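Local coordinates for protein soluble lytic murein transglycosylase (Escherichia coli, PDB 1QSA) that cleaves the glycosidic bonds between N-acetylmuramic acid and N-acetylglucosamine in peptidoglycan, leaving a 1,6-anhydro bond on the muramic acid, at residues L163-G168 and A219-S224; S189-L194 and L202-T207; T208-F213 and A243-E248. All coordinates share one frame; numbering follows the deposited sequence.

Contact 1. Residues L163-G168 and A219-S224. With SO4 (sulfate ion), chain N.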
loop_
_atom_site.group_PDB
_atom_site.type_symbol
_atom_site.label_atom_id
_atom_site.label_comp_id
_atom_site.label_asym_id
_atom_site.label_seq_id
_atom_site.Cartn_x
_atom_site.Cartn_y
_atom_site.Cartn_z
ATOM N N LEU A 163 18.309 -14.463 1.964
ATOM C CA LEU A 163 17.034 -13.796 1.679
ATOM C C LEU A 163 16.339 -13.313 2.957
ATOM O O LEU A 163 15.777 -12.203 2.991
ATOM C CB LEU A 163 16.089 -14.725 0.898
ATOM C CG LEU A 163 16.461 -15.063 -0.557
ATOM C CD1 LEU A 163 15.536 -16.154 -1.096
ATOM C CD2 LEU A 163 16.394 -13.831 -1.431
ATOM N N ALA A 164 16.376 -14.137 4.005
ATOM C CA ALA A 164 15.748 -13.772 5.276
ATOM C C ALA A 164 16.462 -12.553 5.884
ATOM O O ALA A 164 15.819 -11.637 6.393
ATOM C CB ALA A 164 15.778 -14.963 6.254
ATOM N N MET A 165 17.790 -12.543 5.803
ATOM C CA MET A 165 18.582 -11.434 6.343
ATOM C C MET A 165 18.251 -10.136 5.611
ATOM O O MET A 165 17.979 -9.116 6.248
ATOM C CB MET A 165 20.075 -11.747 6.225
ATOM C CG MET A 165 20.986 -10.715 6.901
ATOM S SD MET A 165 20.810 -10.727 8.686
ATOM C CE MET A 165 22.087 -9.532 9.145
ATOM N N LYS A 166 18.197 -10.199 4.282
ATOM C CA LYS A 166 17.891 -9.024 3.458
ATOM C C LYS A 166 16.502 -8.489 3.735
ATOM O O LYS A 166 16.273 -7.278 3.671
ATOM C CB LYS A 166 18.028 -9.351 1.973
ATOM C CG LYS A 166 19.477 -9.490 1.510
ATOM C CD LYS A 166 19.563 -10.163 0.142
ATOM C CE LYS A 166 18.794 -9.394 -0.922
ATOM N NZ LYS A 166 19.390 -8.078 -1.258
ATOM N N ALA A 167 15.573 -9.393 4.051
ATOM C CA ALA A 167 14.199 -9.002 4.359
ATOM C C ALA A 167 14.009 -8.467 5.781
ATOM O O ALA A 167 12.919 -8.000 6.138
ATOM C CB ALA A 167 13.258 -10.188 4.120
ATOM N N GLY A 168 15.054 -8.549 6.600
ATOM C CA GLY A 168 14.970 -8.097 7.981
ATOM C C GLY A 168 14.353 -9.153 8.905
ATOM O O GLY A 168 14.018 -8.873 10.074
ATOM N N ALA A 219 26.767 -6.614 4.718
ATOM C CA ALA A 219 26.234 -5.351 4.199
ATOM C C ALA A 219 24.851 -5.042 4.775
ATOM O O ALA A 219 24.524 -3.882 5.028
ATOM C CB ALA A 219 26.209 -5.350 2.683
ATOM N N VAL A 220 24.046 -6.078 5.012
ATOM C CA VAL A 220 22.727 -5.848 5.606
ATOM C C VAL A 220 22.907 -5.411 7.071
ATOM O O VAL A 220 22.306 -4.431 7.518
ATOM C CB VAL A 220 21.827 -7.115 5.534
ATOM C CG1 VAL A 220 20.480 -6.842 6.217
ATOM C CG2 VAL A 220 21.590 -7.526 4.078
ATOM N N ALA A 221 23.755 -6.121 7.811
ATOM C CA ALA A 221 23.996 -5.778 9.209
ATOM C C ALA A 221 24.574 -4.360 9.311
ATOM O O ALA A 221 24.224 -3.596 10.201
ATOM C CB ALA A 221 24.943 -6.782 9.845
ATOM N N PHE A 222 25.439 -4.016 8.362
ATOM C CA PHE A 222 26.075 -2.698 8.333
ATOM C C PHE A 222 25.006 -1.606 8.216
ATOM O O PHE A 222 25.093 -0.569 8.882
ATOM C CB PHE A 222 27.067 -2.620 7.172
ATOM C CG PHE A 222 27.740 -1.270 7.029
ATOM C CD1 PHE A 222 28.846 -0.940 7.808
ATOM C CD2 PHE A 222 27.276 -0.350 6.096
ATOM C CE1 PHE A 222 29.484 0.301 7.653
ATOM C CE2 PHE A 222 27.901 0.885 5.935
ATOM C CZ PHE A 222 29.004 1.212 6.710
ATOM N N ALA A 223 24.004 -1.842 7.375
ATOM C CA ALA A 223 22.904 -0.894 7.219
ATOM C C ALA A 223 22.151 -0.729 8.553
ATOM O O ALA A 223 21.750 0.377 8.915
ATOM C CB ALA A 223 21.964 -1.362 6.121
ATOM N N SER A 224 21.986 -1.816 9.306
ATOM C CA SER A 224 21.302 -1.745 10.606
ATOM C C SER A 224 22.129 -0.916 11.592
ATOM O O SER A 224 21.577 -0.129 12.378
ATOM C CB SER A 224 21.046 -3.149 11.172
ATOM O OG SER A 224 20.233 -3.902 10.289
HETATM S S SO4 N . 19.101 -10.424 -4.942
HETATM O O1 SO4 N . 18.110 -11.247 -4.218
HETATM O O2 SO4 N . 18.397 -9.359 -5.686
HETATM O O3 SO4 N . 20.041 -9.818 -3.979
HETATM O O4 SO4 N . 19.856 -11.270 -5.891
#

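Contact 2. Residues S189-L194 and L202-T207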
loop_
_atom_site.group_PDB
_atom_site.type_symbol
_atom_site.label_atom_id
_atom_site.label_comp_id
_atom_site.label_asym_id
_atom_site.label_seq_id
_atom_site.Cartn_x
_atom_site.Cartn_y
_atom_site.Cartn_z
ATOM N N SER A 189 27.134 -20.068 14.315
ATOM C CA SER A 189 27.145 -19.232 15.504
ATOM C C SER A 189 27.344 -17.764 15.160
ATOM O O SER A 189 26.677 -16.905 15.732
ATOM C CB SER A 189 28.233 -19.685 16.480
ATOM O OG SER A 189 28.186 -18.912 17.666
ATOM N N ALA A 190 28.242 -17.494 14.211
ATOM C CA ALA A 190 28.531 -16.129 13.774
ATOM C C ALA A 190 27.282 -15.497 13.151
ATOM O O ALA A 190 26.976 -14.334 13.410
ATOM C CB ALA A 190 29.702 -16.114 12.783
ATOM N N ILE A 191 26.549 -16.283 12.364
ATOM C CA ILE A 191 25.323 -15.791 11.726
ATOM C C ILE A 191 24.266 -15.467 12.785
ATOM O O ILE A 191 23.613 -14.424 12.725
ATOM C CB ILE A 191 24.769 -16.814 10.719
ATOM C CG1 ILE A 191 25.704 -16.898 9.509
ATOM C CG2 ILE A 191 23.348 -16.417 10.275
ATOM C CD1 ILE A 191 25.448 -18.085 8.585
ATOM N N ILE A 192 24.100 -16.361 13.752
ATOM C CA ILE A 192 23.129 -16.156 14.823
ATOM C C ILE A 192 23.498 -14.878 15.589
ATOM O O ILE A 192 22.629 -14.065 15.904
ATOM C CB ILE A 192 23.072 -17.376 15.775
ATOM C CG1 ILE A 192 22.485 -18.583 15.047
ATOM C CG2 ILE A 192 22.204 -17.067 17.002
ATOM C CD1 ILE A 192 22.679 -19.903 15.774
ATOM N N SER A 193 24.793 -14.674 15.824
ATOM C CA SER A 193 25.247 -13.479 16.534
ATOM C C SER A 193 24.959 -12.204 15.741
ATOM O O SER A 193 24.611 -11.176 16.326
ATOM C CB SER A 193 26.747 -13.571 16.855
ATOM O OG SER A 193 26.994 -14.579 17.828
ATOM N N LEU A 194 25.081 -12.288 14.416
ATOM C CA LEU A 194 24.847 -11.156 13.523
ATOM C C LEU A 194 23.352 -10.785 13.496
ATOM O O LEU A 194 22.999 -9.602 13.532
ATOM C CB LEU A 194 25.350 -11.485 12.110
ATOM C CG LEU A 194 25.482 -10.333 11.111
ATOM C CD1 LEU A 194 26.660 -9.439 11.515
ATOM C CD2 LEU A 194 25.704 -10.873 9.705
ATOM N N LEU A 202 31.686 -6.268 12.324
ATOM C CA LEU A 202 33.115 -6.269 12.018
ATOM C C LEU A 202 33.765 -7.577 12.480
ATOM O O LEU A 202 34.631 -8.124 11.785
ATOM C CB LEU A 202 33.813 -5.051 12.627
ATOM C CG LEU A 202 35.276 -4.861 12.205
ATOM C CD1 LEU A 202 35.409 -4.799 10.683
ATOM C CD2 LEU A 202 35.816 -3.584 12.839
ATOM N N THR A 203 33.321 -8.091 13.628
ATOM C CA THR A 203 33.825 -9.363 14.154
ATOM C C THR A 203 33.408 -10.470 13.175
ATOM O O THR A 203 34.223 -11.318 12.808
ATOM C CB THR A 203 33.246 -9.665 15.555
ATOM O OG1 THR A 203 33.652 -8.637 16.464
ATOM C CG2 THR A 203 33.747 -10.998 16.073
ATOM N N PHE A 204 32.155 -10.415 12.717
ATOM C CA PHE A 204 31.624 -11.386 11.753
ATOM C C PHE A 204 32.492 -11.383 10.486
ATOM O O PHE A 204 32.890 -12.435 9.995
ATOM C CB PHE A 204 30.165 -11.028 11.398
ATOM C CG PHE A 204 29.560 -11.883 10.304
ATOM C CD1 PHE A 204 28.927 -13.092 10.613
ATOM C CD2 PHE A 204 29.594 -11.464 8.969
ATOM C CE1 PHE A 204 28.335 -13.871 9.608
ATOM C CE2 PHE A 204 29.006 -12.236 7.953
ATOM C CZ PHE A 204 28.374 -13.443 8.276
ATOM N N ALA A 205 32.791 -10.186 9.982
ATOM C CA ALA A 205 33.589 -10.005 8.773
ATOM C C ALA A 205 35.033 -10.505 8.892
ATOM O O ALA A 205 35.596 -11.023 7.936
ATOM C CB ALA A 205 33.588 -8.538 8.370
ATOM N N ARG A 206 35.625 -10.331 10.069
ATOM C CA ARG A 206 37.004 -10.748 10.293
ATOM C C ARG A 206 37.174 -12.227 10.630
ATOM O O ARG A 206 38.199 -12.820 10.294
ATOM C CB ARG A 206 37.631 -9.905 11.406
ATOM C CG ARG A 206 37.806 -8.445 11.060
ATOM C CD ARG A 206 38.252 -7.659 12.273
ATOM N NE ARG A 206 38.735 -6.334 11.904
ATOM C CZ ARG A 206 39.018 -5.370 12.775
ATOM N NH1 ARG A 206 38.841 -5.572 14.074
ATOM N NH2 ARG A 206 39.459 -4.193 12.341
ATOM N N THR A 207 36.178 -12.820 11.286
ATOM C CA THR A 207 36.263 -14.223 11.686
ATOM C C THR A 207 35.699 -15.253 10.709
ATOM O O THR A 207 35.805 -16.453 10.956
ATOM C CB THR A 207 35.639 -14.457 13.073
ATOM O OG1 THR A 207 34.234 -14.170 13.031
ATOM C CG2 THR A 207 36.317 -13.577 14.113
#

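Contact 3. Residues T208-F213 and A243-E248. With SO4 (sulfate ion), chain K; SO4 (sulfate ion), chain G.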
loop_
_atom_site.group_PDB
_atom_site.type_symbol
_atom_site.label_atom_id
_atom_site.label_comp_id
_atom_site.label_asym_id
_atom_site.label_seq_id
_atom_site.Cartn_x
_atom_site.Cartn_y
_atom_site.Cartn_z
ATOM N N THR A 208 35.072 -14.791 9.630
ATOM C CA THR A 208 34.525 -15.692 8.615
ATOM C C THR A 208 35.251 -15.423 7.304
ATOM O O THR A 208 35.816 -14.343 7.099
ATOM C CB THR A 208 32.991 -15.488 8.379
ATOM O OG1 THR A 208 32.754 -14.203 7.785
ATOM C CG2 THR A 208 32.205 -15.611 9.675
ATOM N N GLY A 209 35.263 -16.414 6.418
ATOM C CA GLY A 209 35.900 -16.235 5.133
ATOM C C GLY A 209 35.023 -15.341 4.289
ATOM O O GLY A 209 33.801 -15.512 4.270
ATOM N N ALA A 210 35.639 -14.349 3.651
ATOM C CA ALA A 210 34.928 -13.410 2.798
ATOM C C ALA A 210 34.499 -14.079 1.496
ATOM O O ALA A 210 35.329 -14.569 0.721
ATOM C CB ALA A 210 35.806 -12.183 2.511
ATOM N N THR A 211 33.187 -14.127 1.281
ATOM C CA THR A 211 32.596 -14.729 0.094
ATOM C C THR A 211 31.413 -13.849 -0.292
ATOM O O THR A 211 31.046 -12.932 0.449
ATOM C CB THR A 211 32.033 -16.149 0.386
ATOM O OG1 THR A 211 30.956 -16.042 1.325
ATOM C CG2 THR A 211 33.103 -17.069 0.968
ATOM N N ASP A 212 30.779 -14.146 -1.423
ATOM C CA ASP A 212 29.626 -13.360 -1.840
ATOM C C ASP A 212 28.564 -13.413 -0.732
ATOM O O ASP A 212 27.912 -12.409 -0.421
ATOM C CB ASP A 212 29.052 -13.899 -3.143
ATOM C CG ASP A 212 27.975 -13.003 -3.711
ATOM O OD1 ASP A 212 28.235 -11.786 -3.871
ATOM O OD2 ASP A 212 26.868 -13.518 -3.987
ATOM N N PHE A 213 28.440 -14.575 -0.096
ATOM C CA PHE A 213 27.468 -14.745 0.983
ATOM C C PHE A 213 27.781 -13.882 2.209
ATOM O O PHE A 213 26.930 -13.093 2.648
ATOM C CB PHE A 213 27.382 -16.224 1.406
ATOM C CG PHE A 213 26.473 -16.460 2.583
ATOM C CD1 PHE A 213 25.088 -16.434 2.422
ATOM C CD2 PHE A 213 26.997 -16.676 3.860
ATOM C CE1 PHE A 213 24.237 -16.618 3.520
ATOM C CE2 PHE A 213 26.157 -16.862 4.968
ATOM C CZ PHE A 213 24.764 -16.832 4.794
ATOM N N ALA A 243 38.653 -6.212 5.860
ATOM C CA ALA A 243 38.321 -7.546 6.375
ATOM C C ALA A 243 37.715 -8.481 5.322
ATOM O O ALA A 243 37.917 -9.701 5.377
ATOM C CB ALA A 243 37.386 -7.433 7.569
ATOM N N GLN A 244 36.978 -7.918 4.365
ATOM C CA GLN A 244 36.349 -8.731 3.326
ATOM C C GLN A 244 36.863 -8.487 1.916
ATOM O O GLN A 244 36.273 -8.977 0.950
ATOM C CB GLN A 244 34.826 -8.565 3.363
ATOM C CG GLN A 244 34.223 -9.009 4.674
ATOM C CD GLN A 244 32.706 -9.006 4.636
ATOM O OE1 GLN A 244 32.092 -8.022 4.216
ATOM N NE2 GLN A 244 32.096 -10.098 5.091
ATOM N N GLN A 245 37.974 -7.755 1.804
ATOM C CA GLN A 245 38.596 -7.434 0.514
ATOM C C GLN A 245 37.553 -6.935 -0.480
ATOM O O GLN A 245 37.516 -7.366 -1.627
ATOM C CB GLN A 245 39.324 -8.662 -0.064
ATOM C CG GLN A 245 40.125 -9.495 0.951
ATOM C CD GLN A 245 39.368 -10.751 1.425
ATOM O OE1 GLN A 245 38.772 -11.475 0.622
ATOM N NE2 GLN A 245 39.393 -11.004 2.731
ATOM N N LEU A 246 36.703 -6.014 -0.034
ATOM C CA LEU A 246 35.641 -5.491 -0.884
ATOM C C LEU A 246 36.117 -4.741 -2.123
ATOM O O LEU A 246 37.119 -4.017 -2.078
ATOM C CB LEU A 246 34.705 -4.601 -0.067
ATOM C CG LEU A 246 34.044 -5.233 1.158
ATOM C CD1 LEU A 246 33.154 -4.200 1.816
ATOM C CD2 LEU A 246 33.242 -6.473 0.788
ATOM N N ASN A 247 35.409 -4.941 -3.232
ATOM C CA ASN A 247 35.743 -4.261 -4.473
ATOM C C ASN A 247 35.148 -2.853 -4.442
ATOM O O ASN A 247 34.466 -2.488 -3.472
ATOM C CB ASN A 247 35.272 -5.059 -5.702
ATOM C CG ASN A 247 33.762 -5.241 -5.762
ATOM O OD1 ASN A 247 32.997 -4.342 -5.428
ATOM N ND2 ASN A 247 33.330 -6.406 -6.234
ATOM N N GLU A 248 35.402 -2.072 -5.489
ATOM C CA GLU A 248 34.903 -0.700 -5.554
ATOM C C GLU A 248 33.386 -0.553 -5.450
ATOM O O GLU A 248 32.902 0.341 -4.762
ATOM C CB GLU A 248 35.421 0.011 -6.807
ATOM C CG GLU A 248 36.939 0.191 -6.833
ATOM C CD GLU A 248 37.484 0.894 -5.595
ATOM O OE1 GLU A 248 36.899 1.922 -5.180
ATOM O OE2 GLU A 248 38.503 0.421 -5.040
HETATM S S SO4 K . 37.822 -3.215 -8.136
HETATM O O1 SO4 K . 38.630 -2.389 -9.062
HETATM O O2 SO4 K . 38.300 -3.016 -6.753
HETATM O O3 SO4 K . 36.405 -2.818 -8.236
HETATM O O4 SO4 K . 37.957 -4.642 -8.504
HETATM S S SO4 G . 39.466 -14.564 4.047
HETATM O O1 SO4 G . 39.593 -15.019 5.442
HETATM O O2 SO4 G . 39.101 -15.705 3.185
HETATM O O3 SO4 G . 38.418 -13.528 3.962
HETATM O O4 SO4 G . 40.755 -13.997 3.597
HETATM O O HOH W 1 33.892 -12.221 5.919
#

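Contact 1. Residues L163-G168 and A219-S224
Lys166, on helix 154-166, and Val220, on helix 212-228, are the residues of closest backbone approach, with their CA atoms 6.2 Å apart. Val220 buries the most surface in this contact, and its CB is directed toward the other helix. Its CG1, anti to the backbone N (chi1 178°), packs 3.4 Å from Met165 O. Met165 O accepts the bond from Gly168 N that belongs to the Schellman motif. The Met165 and Val220 side chains lie alongside each other, running opposite ways, and Met165 CG rests 3.9 Å from Val220 CB. Met165 bends at chi2 (67°), which carries its CE on to Ala221 CB at 4.0 Å. The other Val220 branch, CG2, meets Lys166 CG at 3.9 Å. The lysine chain then bends at chi3 and chi4. Its NZ makes a weak hydrogen bond of 3.3 Å to O3 of a sulfate, probably from the crystallisation liquor, that is also held by Arg162. Helix 185-196 joins from one side, where Leu194 touches both Met165 and Ala221. Ala164 packs on helix 170-178, while Phe222 packs on helices 230-243 and 248-260 of the alpha-superhelix.

Contact 2. Residues S189-L194 and L202-T207
Phe204 fills the seam of an antiparallel helical hairpin, meeting Ala190, Ile191 and Leu194. Helices 185-196 and 201-207 are joined by a short loop in the alpha-superhelix. Their segment axes come within 10.0 Å and run at 162° to each other. No hydrogen bond crosses between the two segments.

The chief interaction is a CH-pi contact. Leu194 CD2 stands 3.8 Å from the centroid of the Phe204 ring, only 1° off the ring normal. The leucine CG is anti to the backbone N (chi1 -167°), which sends the branch out across the seam. Its other methyl, CD1, packs on Phe204 CB at 3.9 Å, nearer the root of the aromatic side chain than CD2.

Apolar packing continues around the ring. Ala190 CB lies 3.8 Å from Phe204 CD1. Ile191 CG1 reaches the ring edge, near its plane, at 4.0 Å from Phe204 CE1. Helix 212-228 packs alongside: Thr214 touches Phe204, and Phe213 and Met217 touch Ile191. With an alanine here in place of Phe204, the buried seam would probably gain a gap and Leu194 CD2 would lose the ring face beneath it.

One polar atom also comes near the ring. Ala190 O approaches obliquely, 3.6 Å from Phe204 CD1, while accepting the helical bond from Leu194 N.

Helix 201-207 also makes contacts of its own. Leu202 CD2 lies over one face of the Arg206 guanidinium. Thr203 O accepts from both the N and the side chain of Thr207. Thr207 OG1 donates to Thr203 O at 2.9 Å, from above the carbonyl plane.

Contact 3. Residues T208-F213 and A243-E248
Ala210 sets its methyl against the turn that follows helix 230-243, with CB 3.6 Å from Gln244 CA. The buried Gln244 can be traced outward from there. Its CB lies 3.8 Å from Ala210 CB. Its CG is still beside that methyl and also packs on Ala205 of helix 201-207. The chain then runs extended (chi2 -173°) and carries the amide to two polar partners. NE2 donates to Thr214 O, and also to a water at 2.9 Å. This water donates in turn to Thr208 OG1 at 3.0 Å, so it bridges the two segments.

Gln245 follows with both phi and psi positive, and its bent chain folds over Ala210. Its OE1 lies 3.6 Å from Ala210 CB and has a weak bond from Arg215. Its NE2 donates to a sulfate oxygen, O3, at 3.0 Å. Ala210 N donates to the same O3 at 2.9 Å, and both bonds are nearly straight (166° and 164°). The anion, probably from the crystallisation liquor, thus ties the segments together in the crystal.

Each segment leads into a helix through a side-chain N-cap, Thr211 or Asn247. A second sulfate, probably of the same origin, accepts from Glu248 N, an anion site typical of helix N-termini.

In the fold
Along the chain the segments run 163-168, 189-194, 202-207, 208-213, 219-224 and 243-248. Contact 2 therefore falls within the span of contact 1, and contact 3 begins right after contact 2 ends. Contacts 1 and 3 interleave and share helix 212-228. Between centres, contact 2 is about 13 Å from each of the others, which are about 16 Å apart. It touches both: Leu194 reaches contact 1, and Ile191 packs on Phe213 of contact 3. The centres of contacts 1, 2 and 3 lie about 22, 35 and 36 Å from the centre of the chain. Together they join successive helices of one stretch of the alpha-superhelix, away from Glu478, the predicted active-site residue.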